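Local coordinates for protein alpha-amylase (Eisenia fetida, PDB 6M4K) that probably hydrolyses internal alpha-1,4-glucosidic linkages in starch-like polysaccharides as a calcium- and chloride-dependent, cold-active alpha-amylase of glycoside hydrolase family 13, at residues Arg306-Phe320 with Tyr346-Asp360. Numbering follows the deposited sequence.
Sequences RGHGAGGFGTILTFF and YNWPRNIVNGVDTND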
# COMPACT_ATOMS: atom_id res chain seq x y z
N ARG A 306 -6.36 2.99 10.87
CA ARG A 306 -6.85 2.70 12.22
C ARG A 306 -6.28 3.66 13.25
O ARG A 306 -6.38 3.40 14.45
CB ARG A 306 -6.53 1.26 12.60
CG ARG A 306 -7.41 0.28 11.86
CD ARG A 306 -6.94 -1.19 11.83
NE ARG A 306 -8.02 -1.93 11.22
CZ ARG A 306 -8.28 -1.95 9.92
NH1 ARG A 306 -7.44 -1.38 9.05
NH2 ARG A 306 -9.36 -2.56 9.46
N GLY A 307 -5.67 4.77 12.81
CA GLY A 307 -5.23 5.80 13.72
C GLY A 307 -3.87 5.58 14.33
O GLY A 307 -3.50 6.31 15.26
N HIS A 308 -3.10 4.60 13.85
CA HIS A 308 -1.82 4.26 14.44
C HIS A 308 -0.65 5.08 13.90
O HIS A 308 0.46 4.94 14.42
CB HIS A 308 -1.56 2.76 14.30
CG HIS A 308 -2.62 1.90 14.92
ND1 HIS A 308 -2.85 0.60 14.53
CD2 HIS A 308 -3.53 2.17 15.89
CE1 HIS A 308 -3.85 0.10 15.24
NE2 HIS A 308 -4.27 1.03 16.07
N GLY A 309 -0.86 5.88 12.87
CA GLY A 309 0.19 6.77 12.40
C GLY A 309 0.23 8.06 13.18
O GLY A 309 -0.62 8.32 14.04
N ALA A 310 1.23 8.88 12.88
CA ALA A 310 1.33 10.17 13.55
C ALA A 310 0.13 11.03 13.21
O ALA A 310 -0.47 10.91 12.13
CB ALA A 310 2.62 10.89 13.15
N GLY A 311 -0.21 11.92 14.13
CA GLY A 311 -1.45 12.66 14.04
C GLY A 311 -2.67 11.85 14.37
O GLY A 311 -3.76 12.43 14.49
N GLY A 312 -2.54 10.53 14.53
CA GLY A 312 -3.66 9.72 14.96
C GLY A 312 -4.72 9.65 13.89
O GLY A 312 -4.49 9.13 12.80
N PHE A 313 -5.88 10.26 14.13
CA PHE A 313 -6.96 10.29 13.14
C PHE A 313 -7.11 11.65 12.44
O PHE A 313 -8.07 11.83 11.68
CB PHE A 313 -8.28 9.86 13.77
CG PHE A 313 -8.44 8.37 13.91
CD1 PHE A 313 -8.71 7.59 12.81
CD2 PHE A 313 -8.31 7.76 15.15
CE1 PHE A 313 -8.86 6.22 12.92
CE2 PHE A 313 -8.45 6.39 15.27
CZ PHE A 313 -8.73 5.62 14.15
N GLY A 314 -6.19 12.58 12.65
CA GLY A 314 -6.38 13.94 12.21
C GLY A 314 -5.71 14.36 10.91
O GLY A 314 -5.86 15.51 10.50
N THR A 315 -4.99 13.46 10.24
CA THR A 315 -4.14 13.77 9.10
C THR A 315 -4.36 12.78 7.95
O THR A 315 -4.68 13.18 6.83
CB THR A 315 -2.65 13.80 9.48
OG1 THR A 315 -2.39 14.93 10.31
CG2 THR A 315 -1.77 13.88 8.24
N ILE A 316 -4.21 11.48 8.23
CA ILE A 316 -4.37 10.48 7.19
C ILE A 316 -5.79 10.50 6.64
O ILE A 316 -6.77 10.62 7.40
CB ILE A 316 -3.98 9.10 7.74
CG1 ILE A 316 -2.51 9.07 8.17
CG2 ILE A 316 -4.25 8.01 6.70
CD1 ILE A 316 -1.52 9.45 7.07
N LEU A 317 -5.92 10.39 5.33
CA LEU A 317 -7.22 10.27 4.68
C LEU A 317 -7.52 8.81 4.36
O LEU A 317 -6.63 8.05 3.96
CB LEU A 317 -7.27 11.12 3.41
CG LEU A 317 -7.29 12.62 3.67
CD1 LEU A 317 -7.01 13.41 2.39
CD2 LEU A 317 -8.64 13.02 4.28
N THR A 318 -8.78 8.43 4.55
CA THR A 318 -9.23 7.05 4.40
C THR A 318 -10.61 7.07 3.78
O THR A 318 -11.20 8.12 3.55
CB THR A 318 -9.32 6.34 5.75
OG1 THR A 318 -10.47 6.84 6.46
CG2 THR A 318 -8.09 6.60 6.59
N PHE A 319 -11.16 5.87 3.53
CA PHE A 319 -12.50 5.78 2.97
C PHE A 319 -13.56 6.42 3.87
O PHE A 319 -14.66 6.72 3.38
CB PHE A 319 -12.87 4.32 2.64
CG PHE A 319 -13.06 3.44 3.86
CD1 PHE A 319 -14.31 3.33 4.45
CD2 PHE A 319 -12.00 2.72 4.38
CE1 PHE A 319 -14.50 2.52 5.55
CE2 PHE A 319 -12.19 1.90 5.49
CZ PHE A 319 -13.45 1.81 6.08
N PHE A 320 -13.26 6.63 5.15
CA PHE A 320 -14.20 7.35 6.01
C PHE A 320 -14.31 8.83 5.65
O PHE A 320 -15.29 9.48 6.02
CB PHE A 320 -13.80 7.19 7.49
CG PHE A 320 -14.19 5.86 8.09
CD1 PHE A 320 -15.51 5.59 8.39
CD2 PHE A 320 -13.23 4.90 8.38
CE1 PHE A 320 -15.87 4.37 8.96
CE2 PHE A 320 -13.59 3.69 8.94
CZ PHE A 320 -14.91 3.43 9.23
N TYR A 346 -11.85 -3.08 4.32
CA TYR A 346 -13.15 -3.49 4.80
C TYR A 346 -13.66 -2.51 5.85
O TYR A 346 -12.89 -1.81 6.51
CB TYR A 346 -13.12 -4.93 5.35
CG TYR A 346 -12.20 -5.19 6.53
CD1 TYR A 346 -12.57 -4.82 7.82
CD2 TYR A 346 -10.97 -5.84 6.36
CE1 TYR A 346 -11.75 -5.08 8.90
CE2 TYR A 346 -10.15 -6.11 7.44
CZ TYR A 346 -10.54 -5.73 8.71
OH TYR A 346 -9.73 -6.01 9.78
N ASN A 347 -14.98 -2.48 6.01
CA ASN A 347 -15.62 -1.65 7.02
C ASN A 347 -15.54 -2.31 8.39
O ASN A 347 -15.53 -3.54 8.51
CB ASN A 347 -17.08 -1.42 6.62
CG ASN A 347 -17.68 -0.17 7.24
OD1 ASN A 347 -17.00 0.59 7.92
ND2 ASN A 347 -18.96 0.04 6.98
N TRP A 348 -15.50 -1.49 9.42
CA TRP A 348 -15.52 -1.98 10.79
C TRP A 348 -16.10 -0.88 11.66
O TRP A 348 -16.18 0.27 11.23
CB TRP A 348 -14.12 -2.40 11.26
CG TRP A 348 -13.23 -1.27 11.73
CD1 TRP A 348 -13.03 -0.86 13.03
CD2 TRP A 348 -12.41 -0.42 10.92
NE1 TRP A 348 -12.14 0.19 13.06
CE2 TRP A 348 -11.75 0.48 11.78
CE3 TRP A 348 -12.17 -0.34 9.54
CZ2 TRP A 348 -10.88 1.45 11.31
CZ3 TRP A 348 -11.28 0.64 9.07
CH2 TRP A 348 -10.66 1.52 9.96
N PRO A 349 -16.57 -1.22 12.90
CA PRO A 349 -17.23 -0.19 13.73
C PRO A 349 -16.24 0.75 14.40
O PRO A 349 -16.06 0.76 15.63
CB PRO A 349 -18.03 -1.03 14.73
CG PRO A 349 -17.17 -2.24 14.92
CD PRO A 349 -16.62 -2.55 13.55
N ARG A 350 -15.55 1.56 13.58
CA ARG A 350 -14.60 2.52 14.11
C ARG A 350 -15.27 3.38 15.17
O ARG A 350 -16.37 3.90 14.95
CB ARG A 350 -14.06 3.40 12.98
CG ARG A 350 -12.90 4.31 13.40
CD ARG A 350 -12.46 5.25 12.28
NE ARG A 350 -13.44 6.32 12.13
CZ ARG A 350 -13.25 7.43 11.42
NH1 ARG A 350 -12.11 7.61 10.76
NH2 ARG A 350 -14.19 8.36 11.37
N ASN A 351 -14.61 3.53 16.31
CA ASN A 351 -15.25 4.11 17.50
C ASN A 351 -14.18 4.88 18.27
O ASN A 351 -13.52 4.33 19.15
CB ASN A 351 -15.88 3.01 18.34
CG ASN A 351 -16.67 3.55 19.50
OD1 ASN A 351 -17.65 4.26 19.30
ND2 ASN A 351 -16.26 3.23 20.71
N ILE A 352 -13.98 6.15 17.89
CA ILE A 352 -12.85 6.92 18.40
C ILE A 352 -13.21 7.53 19.75
O ILE A 352 -14.16 8.32 19.85
CB ILE A 352 -12.38 7.97 17.39
CG1 ILE A 352 -11.95 7.28 16.09
CG2 ILE A 352 -11.22 8.79 17.97
CD1 ILE A 352 -11.86 8.21 14.89
N VAL A 353 -12.45 7.18 20.77
CA VAL A 353 -12.65 7.66 22.13
C VAL A 353 -11.29 8.12 22.64
O VAL A 353 -10.34 7.34 22.65
CB VAL A 353 -13.23 6.56 23.05
CG1 VAL A 353 -13.39 7.07 24.48
CG2 VAL A 353 -14.55 6.06 22.49
N ASN A 354 -11.20 9.39 23.02
CA ASN A 354 -9.93 9.97 23.44
C ASN A 354 -8.84 9.74 22.39
O ASN A 354 -7.70 9.39 22.70
CB ASN A 354 -9.51 9.45 24.81
CG ASN A 354 -10.55 9.74 25.88
OD1 ASN A 354 -11.08 10.85 25.95
ND2 ASN A 354 -10.84 8.75 26.71
N GLY A 355 -9.22 9.90 21.12
CA GLY A 355 -8.29 9.82 20.01
C GLY A 355 -7.90 8.43 19.56
O GLY A 355 -7.09 8.30 18.63
N VAL A 356 -8.44 7.38 20.19
CA VAL A 356 -8.08 6.00 19.89
C VAL A 356 -9.35 5.25 19.54
O VAL A 356 -10.37 5.38 20.23
CB VAL A 356 -7.38 5.34 21.10
CG1 VAL A 356 -7.15 3.85 20.85
CG2 VAL A 356 -6.06 6.05 21.39
N ASP A 357 -9.30 4.46 18.46
CA ASP A 357 -10.43 3.63 18.06
C ASP A 357 -10.48 2.40 18.95
O ASP A 357 -9.58 1.55 18.90
CB ASP A 357 -10.25 3.27 16.59
CG ASP A 357 -11.26 2.28 16.08
OD1 ASP A 357 -12.29 2.02 16.76
OD2 ASP A 357 -11.02 1.75 14.97
N THR A 358 -11.52 2.30 19.79
CA THR A 358 -11.64 1.16 20.69
C THR A 358 -11.81 -0.15 19.94
O THR A 358 -11.56 -1.22 20.51
CB THR A 358 -12.82 1.33 21.67
OG1 THR A 358 -14.07 1.28 20.96
CG2 THR A 358 -12.73 2.65 22.43
N ASN A 359 -12.26 -0.08 18.69
CA ASN A 359 -12.58 -1.26 17.91
C ASN A 359 -11.59 -1.46 16.78
O ASN A 359 -11.91 -2.12 15.78
CB ASN A 359 -14.01 -1.18 17.39
CG ASN A 359 -15.02 -1.01 18.51
OD1 ASN A 359 -14.74 -1.33 19.67
ND2 ASN A 359 -16.18 -0.48 18.17
N ASP A 360 -10.37 -0.93 16.93
CA ASP A 360 -9.37 -1.01 15.88
C ASP A 360 -8.82 -2.40 15.69
O ASP A 360 -8.02 -2.61 14.78
CB ASP A 360 -8.24 0.02 16.09
CG ASP A 360 -7.47 -0.18 17.39
OD1 ASP A 360 -7.71 -1.16 18.13
OD2 ASP A 360 -6.58 0.67 17.67
O HOH W 1 -10.10 -2.18 6.64
O HOH W 2 -6.79 3.58 17.18
O HOH W 3 -4.86 6.87 17.77
O HOH W 4 -6.70 10.61 16.83
O HOH W 5 -10.15 5.96 9.40
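Trp348 is sandwiched between Arg306 and Phe320 where the loops following barrel strands 295-297 and 339-344 meet in this TIM-barrel amylase. On one indole face the Arg306 guanidinium lies nearly flat, planes 22° apart, a cation-pi stack likely to suit a buried charge; NH1 of Arg306 bonds to His302 O. On the opposite face Phe320 packs T-shaped (edge-to-face), with Phe320 CE2 3.8 Å from Trp348 CH2. Trp348 NE1 gives an in-plane bond to the syn lone pair of Asp357 OD2 (2.7 Å), fixing the indole's rotation. An alanine in place of Trp348 would probably leave the Arg306 guanidinium without its stacking surface and open a gap beneath Phe320.

Arg350, bent at chi3 (75°), stacks its guanidinium on Phe320, a second cation-pi contact. Ile352 CD1 makes a CH-pi contact 3.6 Å from the Phe313 ring centroid; the other face rests on Gly307 CA, where a side chain would hit the ring, so glycine fits.

Toward the exposed turn at Gly355 water mediates: water 3 donates to Gly355 O and Gly307 O, and water 4 joins Gly355 O to Phe313 N. Near water 2, His308 NE2 donates to Asp360 OD2 (2.8 Å, 169°), in the imidazole plane but from above the carboxylate.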